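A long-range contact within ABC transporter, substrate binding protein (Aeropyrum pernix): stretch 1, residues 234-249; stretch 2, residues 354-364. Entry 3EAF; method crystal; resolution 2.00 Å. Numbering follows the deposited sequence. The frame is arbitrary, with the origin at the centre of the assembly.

Stretch 1, residues 234-249: GFDERSPQLIGEGGYG
Stretch 2 354-364: IIKLGENGELQ

A short helix packing against a β-hairpin illustrates how one leucine can organise a long-range contact, and residues 234-249 and 354-364 of this binding protein, which bury 640 Å² together, are a clear case. The hairpin pairs strand 354-357 with strand 363-364 (Lys 356 N to Gln 364 O, 2.7 Å; Gln 364 N to Lys 356 O, 2.8 Å), joined through a type I turn from Gly 358 to Gly 361. The axes of helix 239-243 and strand 354-357 approach to 10.1 Å, their N-to-C directions 45° apart; Glu 237 CA lies 7.5 Å from Leu 363 CA and Gly 249 CA 4.2 Å from Glu 359 CA.

Leu 357, the most covered residue, points toward the first stretch with chi1 t and chi2 p. Its CD1 lies 3.7 Å from Pro 240 CB and its CD2 4.0 Å from Ile 243 CD1, so both methyls meet the helix. Phe 235, extended (phi/psi -154/131) and t at chi1, points its CA-to-CB bond toward the hairpin; its CZ lies 3.5 Å from Leu 363 CD2, while its CE2 lies 3.7 Å from Ile 355 CG2, at the ring edge.

Beyond the helix, Gly 244 turns the chain at positive phi and a 3-10 segment, 245-247, leads to Tyr 248 (-57/127; chi1 m, chi2 6°). Its ring lies over the hairpin turn, with Gly 361 CA 3.4 Å from the ring centroid and 8° off the normal, a CH-pi contact over one face. A β-carbon on Gly 361 would stand 2.6 Å from Tyr 248 CZ, and its backbone angles (86/4) also call for glycine.

Gly 249 (83/-2) supplies the direct hydrogen bond between the stretches, N to Leu 357 O at 2.8 Å. A water donates to Gly 249 O (2.9 Å) and Glu 359 OE2 (2.7 Å) and accepts from Lys 356 NZ (3.0 Å), the lysine being all-t.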

ATOM      1  N   GLY A 234      -1.341   5.123   6.790  1.00  7.26           N
ATOM      2  CA  GLY A 234      -1.447   6.091   7.895  1.00  7.53           C
ATOM      3  C   GLY A 234      -2.584   5.841   8.866  1.00  8.01           C
ATOM      4  O   GLY A 234      -2.753   6.580   9.843  1.00  7.64           O
ATOM      5  N   PHE A 235      -3.350   4.780   8.602  1.00  8.03           N
ATOM      6  CA  PHE A 235      -4.603   4.508   9.298  1.00  8.75           C
ATOM      7  C   PHE A 235      -4.882   3.011   9.263  1.00  8.57           C
ATOM      8  O   PHE A 235      -4.775   2.386   8.202  1.00  8.95           O
ATOM      9  CB  PHE A 235      -5.741   5.251   8.599  1.00  8.79           C
ATOM     10  CG  PHE A 235      -7.046   5.279   9.371  1.00  9.29           C
ATOM     11  CD1 PHE A 235      -7.348   6.352  10.202  1.00  9.06           C
ATOM     12  CD2 PHE A 235      -7.992   4.256   9.222  1.00  8.88           C
ATOM     13  CE1 PHE A 235      -8.560   6.400  10.898  1.00  9.70           C
ATOM     14  CE2 PHE A 235      -9.204   4.292   9.917  1.00  9.02           C
ATOM     15  CZ  PHE A 235      -9.484   5.372  10.755  1.00  9.98           C
ATOM     16  N   ASP A 236      -5.192   2.439  10.421  1.00  8.67           N
ATOM     17  CA  ASP A 236      -5.652   1.042  10.513  1.00  9.03           C
ATOM     18  C   ASP A 236      -6.367   0.807  11.844  1.00  9.42           C
ATOM     19  O   ASP A 236      -6.794   1.770  12.496  1.00  9.57           O
ATOM     20  CB  ASP A 236      -4.513   0.011  10.252  1.00  8.93           C
ATOM     21  CG  ASP A 236      -3.358   0.101  11.258  1.00  8.52           C
ATOM     22  OD1 ASP A 236      -3.608   0.114  12.484  1.00  8.44           O
ATOM     23  OD2 ASP A 236      -2.180   0.135  10.819  1.00  8.83           O
ATOM     24  N   GLU A 237      -6.486  -0.463  12.237  1.00  9.83           N
ATOM     25  CA  GLU A 237      -7.232  -0.882  13.436  1.00 10.30           C
ATOM     26  C   GLU A 237      -6.744  -0.229  14.734  1.00 10.43           C
ATOM     27  O   GLU A 237      -7.506  -0.125  15.697  1.00 10.46           O
ATOM     28  CB  GLU A 237      -7.197  -2.416  13.581  1.00 10.69           C
ATOM     29  CG  GLU A 237      -7.902  -3.187  12.453  1.00 11.20           C
ATOM     30  CD  GLU A 237      -6.994  -3.499  11.272  1.00 12.77           C
ATOM     31  OE1 GLU A 237      -5.880  -2.932  11.185  1.00 13.94           O
ATOM     32  OE2 GLU A 237      -7.389  -4.327  10.425  1.00 12.86           O
ATOM     33  N   ARG A 238      -5.481   0.209  14.746  1.00 10.79           N
ATOM     34  CA  ARG A 238      -4.864   0.843  15.924  1.00 11.32           C
ATOM     35  C   ARG A 238      -5.214   2.323  16.067  1.00 11.69           C
ATOM     36  O   ARG A 238      -5.012   2.915  17.133  1.00 12.33           O
ATOM     37  CB  ARG A 238      -3.340   0.699  15.866  1.00 11.02           C
ATOM     38  CG  ARG A 238      -2.832  -0.720  16.063  1.00 11.91           C
ATOM     39  CD  ARG A 238      -1.367  -0.834  15.663  1.00 11.97           C
ATOM     40  NE  ARG A 238      -1.189  -0.607  14.223  1.00 12.63           N
ATOM     41  CZ  ARG A 238      -0.018  -0.641  13.582  1.00 11.70           C
ATOM     42  NH1 ARG A 238       1.110  -0.887  14.239  1.00  9.33           N
ATOM     43  NH2 ARG A 238       0.024  -0.426  12.276  1.00 10.08           N
ATOM     44  N   SER A 239      -5.745   2.914  14.998  1.00 12.16           N
ATOM     45  CA  SER A 239      -5.974   4.365  14.925  1.00 12.52           C
ATOM     46  C   SER A 239      -6.868   4.950  16.029  1.00 12.88           C
ATOM     47  O   SER A 239      -6.566   6.027  16.535  1.00 13.02           O
ATOM     48  CB  SER A 239      -6.477   4.777  13.532  1.00 12.06           C
ATOM     49  OG  SER A 239      -5.462   4.612  12.554  1.00 12.25           O
ATOM     50  N   PRO A 240      -7.971   4.258  16.405  1.00 13.62           N
ATOM     51  CA  PRO A 240      -8.774   4.791  17.520  1.00 14.03           C
ATOM     52  C   PRO A 240      -7.957   4.994  18.799  1.00 14.59           C
ATOM     53  O   PRO A 240      -8.078   6.025  19.464  1.00 15.22           O
ATOM     54  CB  PRO A 240      -9.835   3.711  17.744  1.00 13.95           C
ATOM     55  CG  PRO A 240      -9.923   2.971  16.451  1.00 13.91           C
ATOM     56  CD  PRO A 240      -8.553   3.023  15.847  1.00 13.61           C
ATOM     57  N   GLN A 241      -7.124   4.011  19.119  1.00 15.23           N
ATOM     58  CA  GLN A 241      -6.287   4.037  20.313  1.00 15.69           C
ATOM     59  C   GLN A 241      -5.113   5.030  20.182  1.00 15.16           C
ATOM     60  O   GLN A 241      -4.777   5.732  21.137  1.00 15.33           O
ATOM     61  CB  GLN A 241      -5.793   2.617  20.625  1.00 16.32           C
ATOM     62  CG  GLN A 241      -6.916   1.557  20.886  1.00 19.03           C
ATOM     63  CD  GLN A 241      -7.706   1.087  19.627  1.00 22.75           C
ATOM     64  OE1 GLN A 241      -7.221   1.154  18.484  1.00 21.49           O
ATOM     65  NE2 GLN A 241      -8.934   0.590  19.858  1.00 23.46           N
ATOM     66  N   LEU A 242      -4.503   5.099  19.000  1.00 14.48           N
ATOM     67  CA  LEU A 242      -3.365   5.998  18.776  1.00 13.94           C
ATOM     68  C   LEU A 242      -3.750   7.483  18.689  1.00 13.88           C
ATOM     69  O   LEU A 242      -2.994   8.354  19.135  1.00 13.66           O
ATOM     70  CB  LEU A 242      -2.560   5.576  17.540  1.00 13.76           C
ATOM     71  CG  LEU A 242      -1.854   4.214  17.570  1.00 13.57           C
ATOM     72  CD1 LEU A 242      -1.211   3.934  16.235  1.00 13.55           C
ATOM     73  CD2 LEU A 242      -0.814   4.150  18.707  1.00 13.58           C
ATOM     74  N   ILE A 243      -4.915   7.758  18.111  1.00 13.68           N
ATOM     75  CA  ILE A 243      -5.402   9.134  17.962  1.00 14.03           C
ATOM     76  C   ILE A 243      -6.128   9.610  19.231  1.00 14.27           C
ATOM     77  O   ILE A 243      -5.991  10.765  19.631  1.00 14.12           O
ATOM     78  CB  ILE A 243      -6.300   9.289  16.697  1.00 13.81           C
ATOM     79  CG1 ILE A 243      -5.467   9.047  15.424  1.00 14.10           C
ATOM     80  CG2 ILE A 243      -6.980  10.670  16.663  1.00 13.93           C
ATOM     81  CD1 ILE A 243      -6.273   8.833  14.157  1.00 13.87           C
ATOM     82  N   GLY A 244      -6.887   8.713  19.857  1.00 14.62           N
ATOM     83  CA  GLY A 244      -7.669   9.047  21.051  1.00 15.37           C
ATOM     84  C   GLY A 244      -9.017   9.714  20.790  1.00 16.04           C
ATOM     85  O   GLY A 244      -9.381  10.003  19.641  1.00 15.86           O
ATOM     86  N   GLU A 245      -9.739   9.972  21.880  1.00 16.79           N
ATOM     87  CA  GLU A 245     -11.105  10.504  21.878  1.00 17.96           C
ATOM     88  C   GLU A 245     -11.259  11.837  21.127  1.00 17.77           C
ATOM     89  O   GLU A 245     -12.316  12.113  20.554  1.00 17.51           O
ATOM     90  CB  GLU A 245     -11.606  10.598  23.336  1.00 18.76           C
ATOM     91  CG  GLU A 245     -12.841  11.489  23.600  1.00 22.16           C
ATOM     92  CD  GLU A 245     -12.483  12.954  23.878  1.00 25.38           C
ATOM     93  OE1 GLU A 245     -11.540  13.217  24.668  1.00 27.75           O
ATOM     94  OE2 GLU A 245     -13.155  13.843  23.312  1.00 26.75           O
ATOM     95  N   GLY A 246     -10.197  12.643  21.118  1.00 17.64           N
ATOM     96  CA  GLY A 246     -10.203  13.939  20.436  1.00 17.30           C
ATOM     97  C   GLY A 246     -10.481  13.827  18.949  1.00 17.17           C
ATOM     98  O   GLY A 246     -11.104  14.715  18.360  1.00 17.23           O
ATOM     99  N   GLY A 247     -10.026  12.732  18.342  1.00 17.02           N
ATOM    100  CA  GLY A 247     -10.207  12.512  16.909  1.00 16.48           C
ATOM    101  C   GLY A 247     -11.473  11.779  16.516  1.00 16.26           C
ATOM    102  O   GLY A 247     -11.742  11.605  15.329  1.00 16.02           O
ATOM    103  N   TYR A 248     -12.258  11.350  17.501  1.00 16.17           N
ATOM    104  CA  TYR A 248     -13.475  10.577  17.227  1.00 16.24           C
ATOM    105  C   TYR A 248     -14.433  11.340  16.310  1.00 15.60           C
ATOM    106  O   TYR A 248     -14.762  12.494  16.570  1.00 15.38           O
ATOM    107  CB  TYR A 248     -14.178  10.181  18.533  1.00 16.94           C
ATOM    108  CG  TYR A 248     -13.488   9.093  19.336  1.00 17.82           C
ATOM    109  CD1 TYR A 248     -12.230   8.600  18.970  1.00 19.00           C
ATOM    110  CD2 TYR A 248     -14.083   8.583  20.491  1.00 18.37           C
ATOM    111  CE1 TYR A 248     -11.597   7.604  19.729  1.00 19.26           C
ATOM    112  CE2 TYR A 248     -13.463   7.601  21.250  1.00 18.08           C
ATOM    113  CZ  TYR A 248     -12.226   7.116  20.868  1.00 18.34           C
ATOM    114  OH  TYR A 248     -11.621   6.140  21.622  1.00 18.79           O
ATOM    115  N   GLY A 249     -14.846  10.686  15.225  1.00 14.98           N
ATOM    116  CA  GLY A 249     -15.747  11.273  14.236  1.00 13.98           C
ATOM    117  C   GLY A 249     -15.076  12.144  13.187  1.00 14.07           C
ATOM    118  O   GLY A 249     -15.752  12.646  12.285  1.00 13.71           O
ATOM    119  N   ILE A 354     -13.209   3.518   2.007  1.00 10.02           N
ATOM    120  CA  ILE A 354     -12.947   4.579   2.965  1.00  9.88           C
ATOM    121  C   ILE A 354     -13.446   4.116   4.320  1.00 10.10           C
ATOM    122  O   ILE A 354     -14.558   3.588   4.436  1.00 10.53           O
ATOM    123  CB  ILE A 354     -13.634   5.920   2.561  1.00 10.35           C
ATOM    124  CG1 ILE A 354     -13.098   6.439   1.209  1.00 10.12           C
ATOM    125  CG2 ILE A 354     -13.501   6.964   3.686  1.00  9.81           C
ATOM    126  CD1 ILE A 354     -11.645   6.908   1.208  1.00  9.90           C
ATOM    127  N   ILE A 355     -12.622   4.322   5.343  1.00 10.20           N
ATOM    128  CA  ILE A 355     -12.931   3.880   6.694  1.00 10.29           C
ATOM    129  C   ILE A 355     -12.953   5.091   7.608  1.00 10.68           C
ATOM    130  O   ILE A 355     -12.048   5.933   7.556  1.00 10.57           O
ATOM    131  CB  ILE A 355     -11.897   2.818   7.209  1.00 10.36           C
ATOM    132  CG1 ILE A 355     -11.882   1.586   6.294  1.00 10.36           C
ATOM    133  CG2 ILE A 355     -12.179   2.403   8.649  1.00  9.68           C
ATOM    134  CD1 ILE A 355     -10.921   1.722   5.120  1.00 11.05           C
ATOM    135  N   LYS A 356     -13.990   5.178   8.434  1.00 10.69           N
ATOM    136  CA  LYS A 356     -14.132   6.281   9.371  1.00 11.65           C
ATOM    137  C   LYS A 356     -13.785   5.873  10.796  1.00 12.15           C
ATOM    138  O   LYS A 356     -14.190   4.809  11.266  1.00 12.29           O
ATOM    139  CB  LYS A 356     -15.564   6.819   9.346  1.00 11.54           C
ATOM    140  CG  LYS A 356     -15.802   8.030  10.246  1.00 11.74           C
ATOM    141  CD  LYS A 356     -17.259   8.424  10.210  1.00 13.40           C
ATOM    142  CE  LYS A 356     -17.549   9.650  11.048  1.00 14.82           C
ATOM    143  NZ  LYS A 356     -19.030   9.898  11.073  1.00 15.77           N
ATOM    144  N   LEU A 357     -13.049   6.738  11.481  1.00 13.02           N
ATOM    145  CA  LEU A 357     -12.941   6.659  12.922  1.00 13.98           C
ATOM    146  C   LEU A 357     -14.239   7.243  13.481  1.00 14.63           C
ATOM    147  O   LEU A 357     -14.424   8.466  13.517  1.00 14.46           O
ATOM    148  CB  LEU A 357     -11.714   7.432  13.418  1.00 14.22           C
ATOM    149  CG  LEU A 357     -11.455   7.562  14.922  1.00 14.43           C
ATOM    150  CD1 LEU A 357     -11.566   6.217  15.618  1.00 14.48           C
ATOM    151  CD2 LEU A 357     -10.084   8.187  15.167  1.00 14.07           C
ATOM    152  N   GLY A 358     -15.143   6.355  13.887  1.00 15.18           N
ATOM    153  CA  GLY A 358     -16.497   6.750  14.285  1.00 16.40           C
ATOM    154  C   GLY A 358     -16.576   7.579  15.554  1.00 17.21           C
ATOM    155  O   GLY A 358     -15.628   7.614  16.349  1.00 16.79           O
ATOM    156  N   GLU A 359     -17.723   8.232  15.740  1.00 18.06           N
ATOM    157  CA  GLU A 359     -17.996   9.054  16.929  1.00 19.40           C
ATOM    158  C   GLU A 359     -17.872   8.265  18.229  1.00 19.23           C
ATOM    159  O   GLU A 359     -17.472   8.812  19.252  1.00 19.52           O
ATOM    160  CB  GLU A 359     -19.389   9.691  16.837  1.00 19.78           C
ATOM    161  CG  GLU A 359     -19.580  10.629  15.649  1.00 22.84           C
ATOM    162  CD  GLU A 359     -19.007  12.024  15.876  1.00 27.67           C
ATOM    163  OE1 GLU A 359     -18.831  12.440  17.050  1.00 29.03           O
ATOM    164  OE2 GLU A 359     -18.745  12.719  14.867  1.00 30.12           O
ATOM    165  N   ASN A 360     -18.215   6.979  18.177  1.00 19.50           N
ATOM    166  CA  ASN A 360     -18.083   6.083  19.324  1.00 19.65           C
ATOM    167  C   ASN A 360     -16.671   5.517  19.508  1.00 19.50           C
ATOM    168  O   ASN A 360     -16.426   4.729  20.428  1.00 19.30           O
ATOM    169  CB  ASN A 360     -19.107   4.942  19.229  1.00 19.94           C
ATOM    170  CG  ASN A 360     -18.905   4.058  18.005  1.00 20.74           C
ATOM    171  OD1 ASN A 360     -18.043   4.313  17.156  1.00 21.96           O
ATOM    172  ND2 ASN A 360     -19.712   3.011  17.907  1.00 21.00           N
ATOM    173  N   GLY A 361     -15.757   5.912  18.619  1.00 19.00           N
ATOM    174  CA  GLY A 361     -14.379   5.445  18.651  1.00 18.68           C
ATOM    175  C   GLY A 361     -14.148   4.133  17.929  1.00 18.91           C
ATOM    176  O   GLY A 361     -13.042   3.595  17.946  1.00 18.98           O
ATOM    177  N   GLU A 362     -15.192   3.607  17.297  1.00 18.73           N
ATOM    178  CA  GLU A 362     -15.086   2.347  16.584  1.00 19.10           C
ATOM    179  C   GLU A 362     -14.986   2.637  15.095  1.00 18.10           C
ATOM    180  O   GLU A 362     -15.537   3.629  14.617  1.00 18.18           O
ATOM    181  CB  GLU A 362     -16.274   1.432  16.931  1.00 18.98           C
ATOM    182  CG  GLU A 362     -16.262   1.002  18.418  1.00 20.72           C
ATOM    183  CD  GLU A 362     -17.477   0.196  18.860  1.00 21.72           C
ATOM    184  OE1 GLU A 362     -18.151  -0.430  18.004  1.00 24.25           O
ATOM    185  OE2 GLU A 362     -17.750   0.180  20.090  1.00 24.66           O
ATOM    186  N   LEU A 363     -14.253   1.800  14.370  1.00 17.17           N
ATOM    187  CA  LEU A 363     -14.087   1.999  12.934  1.00 16.44           C
ATOM    188  C   LEU A 363     -15.339   1.602  12.163  1.00 16.58           C
ATOM    189  O   LEU A 363     -15.967   0.575  12.452  1.00 16.20           O
ATOM    190  CB  LEU A 363     -12.862   1.250  12.399  1.00 16.15           C
ATOM    191  CG  LEU A 363     -11.485   1.664  12.930  1.00 15.20           C
ATOM    192  CD1 LEU A 363     -10.384   0.934  12.176  1.00 15.09           C
ATOM    193  CD2 LEU A 363     -11.272   3.170  12.842  1.00 13.79           C
ATOM    194  N   GLN A 364     -15.686   2.422  11.173  1.00 16.21           N
ATOM    195  CA  GLN A 364     -16.898   2.237  10.394  1.00 16.58           C
ATOM    196  C   GLN A 364     -16.574   2.291   8.919  1.00 16.11           C
ATOM    197  O   GLN A 364     -15.859   3.179   8.470  1.00 16.26           O
ATOM    198  CB  GLN A 364     -17.928   3.310  10.765  1.00 16.28           C
ATOM    199  CG  GLN A 364     -18.266   3.319  12.259  1.00 17.70           C
ATOM    200  CD  GLN A 364     -19.027   4.554  12.720  1.00 17.96           C
ATOM    201  OE1 GLN A 364     -19.251   5.500  11.954  1.00 20.42           O
ATOM    202  NE2 GLN A 364     -19.422   4.551  13.989  1.00 19.81           N
TER
HETATM  203  O   HOH W   1     -18.613  12.673  12.164  1.00 28.97           O